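Local coordinates for protein trypsin inhibitor BGIT (Momordica charantia, PDB 1VBW) that inhibits trypsin, as a member of the potato type I family of serine protease inhibitors, at residues R2-G14 with K21-A33. Numbering follows the deposited sequence.
Sequences RCQGKSSWPQLVG and KAVIERENPRVRA. With K (potassium ion), chain B.
The N-terminal loop runs past the last turns of helix 17-27, with Lys6 facing Asn28 (CA atoms 5.9 Å apart) and Trp9 facing Ile24. Asn28, the first residue beyond the helix, binds two loop carbonyls. Asn28 ND2 donates to Lys6 O at 2.9 Å, nearly straight (170°) and close to the amide plane. The bond from Asn28 ND2 to Gln4 O is longer, 3.2 Å, and more bent. Asn28 CG lies anti to the backbone N (chi1 -169°), and OD1 accepts from Arg30 N in an Asx turn; with both ends of the amide bonded, its rotation is fixed. A water links Lys6 N to Glu27 O. In the potato inhibitor fold the helix packs on a small mixed sheet. The Trp9 indole of the loop lies on the helix and also touches Val51 of strand 50-55. Ile24 CG1 sits over one face of the Trp9 indole, 3.7 Å from the centroid of its five-membered ring, a CH-pi contact. Lys6 CG lies over the rim of the opposite face. Glu27 OE1 takes two donors: Trp9 NE1 at 2.7 Å on its anti side, and Lys6 NZ on its syn side, as a salt bridge. Leu12 CD1 packs 3.6 Å from Ile24 CG1. Gln11 O and Val13 O, beside Leu12, bind a potassium ion.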
loop_
_atom_site.group_PDB
_atom_site.type_symbol
_atom_site.label_atom_id
_atom_site.label_comp_id
_atom_site.label_asym_id
_atom_site.label_seq_id
_atom_site.Cartn_x
_atom_site.Cartn_y
_atom_site.Cartn_z
ATOM N N ARG A 2 7.130 -16.001 4.351
ATOM C CA ARG A 2 6.225 -14.818 4.177
ATOM C C ARG A 2 6.392 -14.292 2.760
ATOM O O ARG A 2 7.077 -14.740 1.888
ATOM C CB ARG A 2 6.672 -13.900 5.285
ATOM C CG ARG A 2 6.326 -14.459 6.658
ATOM C CD ARG A 2 6.934 -13.591 7.758
ATOM N NE ARG A 2 6.535 -14.059 9.060
ATOM C CZ ARG A 2 6.960 -13.569 10.189
ATOM N NH1 ARG A 2 7.859 -12.591 10.261
ATOM N NH2 ARG A 2 6.499 -14.104 11.310
ATOM N N CYS A 3 5.543 -13.277 2.460
ATOM C CA CYS A 3 5.495 -12.537 1.163
ATOM C C CYS A 3 4.696 -13.198 0.007
ATOM O O CYS A 3 4.673 -12.628 -1.106
ATOM C CB CYS A 3 6.855 -12.096 0.619
ATOM S SG CYS A 3 7.518 -10.560 1.301
ATOM N N GLN A 4 4.027 -14.301 0.213
ATOM C CA GLN A 4 3.264 -14.935 -0.856
ATOM C C GLN A 4 1.956 -14.194 -1.071
ATOM O O GLN A 4 1.538 -13.374 -0.273
ATOM C CB GLN A 4 2.963 -16.438 -0.537
ATOM C CG GLN A 4 4.224 -17.229 -0.348
ATOM C CD GLN A 4 4.150 -18.703 -0.074
ATOM O OE1 GLN A 4 3.261 -19.423 -0.503
ATOM N NE2 GLN A 4 5.148 -19.158 0.679
ATOM N N GLY A 5 1.338 -14.537 -2.217
ATOM C CA GLY A 5 0.091 -13.869 -2.546
ATOM C C GLY A 5 0.329 -12.673 -3.450
ATOM O O GLY A 5 1.424 -12.443 -3.962
ATOM N N LYS A 6 -0.763 -11.931 -3.688
ATOM C CA LYS A 6 -0.605 -10.730 -4.471
ATOM C C LYS A 6 0.296 -9.759 -3.735
ATOM O O LYS A 6 0.107 -9.510 -2.541
ATOM C CB LYS A 6 -1.981 -10.108 -4.788
ATOM C CG LYS A 6 -1.902 -8.923 -5.701
ATOM C CD LYS A 6 -3.264 -8.515 -6.239
ATOM C CE LYS A 6 -3.176 -7.315 -7.131
ATOM N NZ LYS A 6 -4.535 -6.901 -7.614
ATOM N N SER A 7 1.248 -9.163 -4.465
ATOM C CA SER A 7 2.209 -8.328 -3.778
ATOM C C SER A 7 2.405 -6.927 -4.368
ATOM O O SER A 7 3.151 -6.145 -3.828
ATOM C CB SER A 7 3.529 -9.074 -3.618
ATOM O OG SER A 7 3.960 -9.489 -4.853
ATOM N N SER A 8 1.681 -6.614 -5.464
ATOM C CA SER A 8 1.667 -5.223 -5.928
ATOM C C SER A 8 0.308 -4.954 -6.555
ATOM O O SER A 8 -0.338 -5.858 -7.096
ATOM C CB SER A 8 2.845 -4.926 -6.866
ATOM O OG SER A 8 2.961 -3.531 -7.101
ATOM N N TRP A 9 -0.086 -3.710 -6.441
ATOM C CA TRP A 9 -1.421 -3.256 -6.871
ATOM C C TRP A 9 -1.299 -2.054 -7.796
ATOM O O TRP A 9 -1.714 -0.934 -7.477
ATOM C CB TRP A 9 -2.278 -2.865 -5.643
ATOM C CG TRP A 9 -2.705 -4.066 -4.863
ATOM C CD1 TRP A 9 -3.910 -4.663 -4.942
ATOM C CD2 TRP A 9 -1.942 -4.804 -3.871
ATOM N NE1 TRP A 9 -3.990 -5.758 -4.097
ATOM C CE2 TRP A 9 -2.779 -5.845 -3.418
ATOM C CE3 TRP A 9 -0.678 -4.676 -3.313
ATOM C CZ2 TRP A 9 -2.376 -6.767 -2.458
ATOM C CZ3 TRP A 9 -0.259 -5.599 -2.370
ATOM C CH2 TRP A 9 -1.106 -6.641 -1.947
ATOM N N PRO A 10 -0.709 -2.265 -8.971
ATOM C CA PRO A 10 -0.455 -1.082 -9.845
ATOM C C PRO A 10 -1.711 -0.389 -10.268
ATOM O O PRO A 10 -1.648 0.829 -10.562
ATOM C CB PRO A 10 0.274 -1.733 -11.049
ATOM C CG PRO A 10 -0.154 -3.162 -11.052
ATOM C CD PRO A 10 -0.219 -3.508 -9.551
ATOM N N GLN A 11 -2.866 -1.044 -10.346
ATOM C CA GLN A 11 -4.073 -0.389 -10.789
ATOM C C GLN A 11 -4.666 0.539 -9.760
ATOM O O GLN A 11 -5.631 1.264 -10.079
ATOM C CB GLN A 11 -5.164 -1.388 -11.222
ATOM C CG GLN A 11 -4.762 -2.244 -12.396
ATOM C CD GLN A 11 -5.969 -3.057 -12.901
ATOM O OE1 GLN A 11 -7.054 -2.553 -13.142
ATOM N NE2 GLN A 11 -5.789 -4.366 -12.982
ATOM N N LEU A 12 -4.148 0.552 -8.518
ATOM C CA LEU A 12 -4.717 1.438 -7.501
ATOM C C LEU A 12 -4.199 2.860 -7.553
ATOM O O LEU A 12 -4.749 3.720 -6.851
ATOM C CB LEU A 12 -4.556 0.827 -6.119
ATOM C CG LEU A 12 -5.322 -0.480 -5.896
ATOM C CD1 LEU A 12 -5.023 -1.042 -4.525
ATOM C CD2 LEU A 12 -6.843 -0.247 -6.042
ATOM N N VAL A 13 -3.206 3.153 -8.398
ATOM C CA VAL A 13 -2.847 4.566 -8.551
ATOM C C VAL A 13 -4.048 5.302 -9.110
ATOM O O VAL A 13 -4.776 4.827 -9.958
ATOM C CB VAL A 13 -1.602 4.790 -9.414
ATOM C CG1 VAL A 13 -0.415 4.072 -8.766
ATOM C CG2 VAL A 13 -1.808 4.355 -10.857
ATOM N N GLY A 14 -4.256 6.529 -8.555
ATOM C CA GLY A 14 -5.421 7.296 -8.950
ATOM C C GLY A 14 -6.650 7.024 -8.151
ATOM O O GLY A 14 -7.586 7.829 -8.247
ATOM N N LYS A 21 -6.772 0.747 0.437
ATOM C CA LYS A 21 -6.557 -0.059 1.636
ATOM C C LYS A 21 -7.477 -1.269 1.663
ATOM O O LYS A 21 -7.049 -2.377 1.946
ATOM C CB LYS A 21 -6.753 0.815 2.886
ATOM C CG LYS A 21 -6.773 0.089 4.190
ATOM C CD LYS A 21 -6.738 1.056 5.381
ATOM C CE LYS A 21 -6.895 0.381 6.728
ATOM N NZ LYS A 21 -5.601 -0.297 7.078
ATOM N N ALA A 22 -8.763 -1.037 1.379
ATOM C CA ALA A 22 -9.691 -2.133 1.424
ATOM C C ALA A 22 -9.441 -3.166 0.353
ATOM O O ALA A 22 -9.528 -4.362 0.613
ATOM C CB ALA A 22 -11.147 -1.538 1.250
ATOM N N VAL A 23 -9.094 -2.735 -0.878
ATOM C CA VAL A 23 -8.798 -3.717 -1.919
ATOM C C VAL A 23 -7.567 -4.543 -1.522
ATOM O O VAL A 23 -7.604 -5.767 -1.636
ATOM C CB VAL A 23 -8.541 -3.017 -3.259
ATOM C CG1 VAL A 23 -7.971 -3.988 -4.302
ATOM C CG2 VAL A 23 -9.815 -2.373 -3.824
ATOM N N ILE A 24 -6.521 -3.863 -1.094
ATOM C CA ILE A 24 -5.251 -4.563 -0.759
ATOM C C ILE A 24 -5.503 -5.577 0.317
ATOM O O ILE A 24 -5.061 -6.738 0.243
ATOM C CB ILE A 24 -4.237 -3.486 -0.319
ATOM C CG1 ILE A 24 -3.814 -2.621 -1.483
ATOM C CG2 ILE A 24 -3.024 -4.160 0.352
ATOM C CD1 ILE A 24 -3.202 -1.330 -1.057
ATOM N N GLU A 25 -6.178 -5.169 1.398
ATOM C CA GLU A 25 -6.310 -6.034 2.553
ATOM C C GLU A 25 -7.274 -7.176 2.297
ATOM O O GLU A 25 -7.176 -8.190 3.019
ATOM C CB GLU A 25 -6.772 -5.204 3.773
ATOM C CG GLU A 25 -5.636 -4.317 4.259
ATOM C CD GLU A 25 -5.959 -3.452 5.487
ATOM O OE1 GLU A 25 -7.008 -3.656 6.134
ATOM O OE2 GLU A 25 -5.085 -2.672 5.873
ATOM N N ARG A 26 -8.218 -7.031 1.380
ATOM C CA ARG A 26 -9.129 -8.090 0.943
ATOM C C ARG A 26 -8.386 -9.063 0.035
ATOM O O ARG A 26 -8.532 -10.286 0.161
ATOM C CB ARG A 26 -10.369 -7.485 0.224
ATOM C CG ARG A 26 -11.441 -6.749 1.052
ATOM C CD ARG A 26 -12.370 -5.725 0.421
ATOM N NE ARG A 26 -13.286 -6.331 -0.550
ATOM C CZ ARG A 26 -14.565 -6.510 -0.287
ATOM N NH1 ARG A 26 -15.183 -6.249 0.827
ATOM N NH2 ARG A 26 -15.185 -7.022 -1.329
ATOM N N GLU A 27 -7.589 -8.549 -0.907
ATOM C CA GLU A 27 -6.916 -9.427 -1.879
ATOM C C GLU A 27 -5.770 -10.203 -1.259
ATOM O O GLU A 27 -5.543 -11.361 -1.696
ATOM C CB GLU A 27 -6.408 -8.603 -3.066
ATOM C CG GLU A 27 -7.580 -8.110 -3.914
ATOM C CD GLU A 27 -7.206 -7.463 -5.200
ATOM O OE1 GLU A 27 -6.060 -7.030 -5.323
ATOM O OE2 GLU A 27 -8.058 -7.396 -6.099
ATOM N N ASN A 28 -5.037 -9.621 -0.323
ATOM C CA ASN A 28 -4.000 -10.347 0.389
ATOM C C ASN A 28 -4.267 -10.187 1.880
ATOM O O ASN A 28 -3.901 -9.165 2.495
ATOM C CB ASN A 28 -2.615 -9.834 0.033
ATOM C CG ASN A 28 -1.535 -10.764 0.566
ATOM O OD1 ASN A 28 -1.792 -11.459 1.579
ATOM N ND2 ASN A 28 -0.405 -10.855 -0.068
ATOM N N PRO A 29 -4.862 -11.215 2.520
ATOM C CA PRO A 29 -5.184 -11.133 3.929
ATOM C C PRO A 29 -4.000 -11.119 4.853
ATOM O O PRO A 29 -4.163 -10.910 6.081
ATOM C CB PRO A 29 -6.061 -12.364 4.180
ATOM C CG PRO A 29 -5.686 -13.326 3.114
ATOM C CD PRO A 29 -5.305 -12.510 1.914
ATOM N N ARG A 30 -2.803 -11.295 4.320
ATOM C CA ARG A 30 -1.562 -11.295 5.114
ATOM C C ARG A 30 -0.860 -9.954 5.108
ATOM O O ARG A 30 0.279 -9.878 5.580
ATOM C CB ARG A 30 -0.672 -12.393 4.588
ATOM C CG ARG A 30 -1.348 -13.788 4.805
ATOM C CD ARG A 30 -0.533 -14.952 4.332
ATOM N NE ARG A 30 -0.339 -14.997 2.905
ATOM C CZ ARG A 30 0.290 -15.925 2.208
ATOM N NH1 ARG A 30 0.868 -17.002 2.789
ATOM N NH2 ARG A 30 0.340 -15.772 0.895
ATOM N N VAL A 31 -1.541 -8.901 4.662
ATOM C CA VAL A 31 -0.929 -7.576 4.724
ATOM C C VAL A 31 -1.896 -6.584 5.365
ATOM O O VAL A 31 -3.108 -6.721 5.309
ATOM C CB VAL A 31 -0.487 -7.052 3.348
ATOM C CG1 VAL A 31 0.437 -8.052 2.659
ATOM C CG2 VAL A 31 -1.660 -6.679 2.465
ATOM N N ARG A 32 -1.289 -5.534 5.907
ATOM C CA ARG A 32 -1.995 -4.345 6.343
ATOM C C ARG A 32 -1.484 -3.180 5.540
ATOM O O ARG A 32 -0.255 -2.979 5.403
ATOM C CB ARG A 32 -1.742 -4.102 7.859
ATOM C CG ARG A 32 -2.273 -2.771 8.334
ATOM C CD ARG A 32 -2.230 -2.651 9.855
ATOM N NE ARG A 32 -2.553 -1.320 10.309
ATOM C CZ ARG A 32 -1.662 -0.344 10.573
ATOM N NH1 ARG A 32 -0.350 -0.603 10.527
ATOM N NH2 ARG A 32 -2.095 0.848 10.925
ATOM N N ALA A 33 -2.430 -2.399 4.987
ATOM C CA ALA A 33 -2.083 -1.217 4.214
ATOM C C ALA A 33 -2.010 -0.015 5.145
ATOM O O ALA A 33 -2.887 0.220 5.981
ATOM C CB ALA A 33 -3.130 -1.005 3.145
HETATM K K K B . -6.028 3.272 -11.551
HETATM O O HOH W 1 -3.027 -12.582 -2.057
HETATM O O HOH W 2 -8.153 2.332 -12.245
HETATM O O HOH W 3 -7.929 4.076 -9.836
HETATM O O HOH W 4 -5.840 4.946 -13.506
#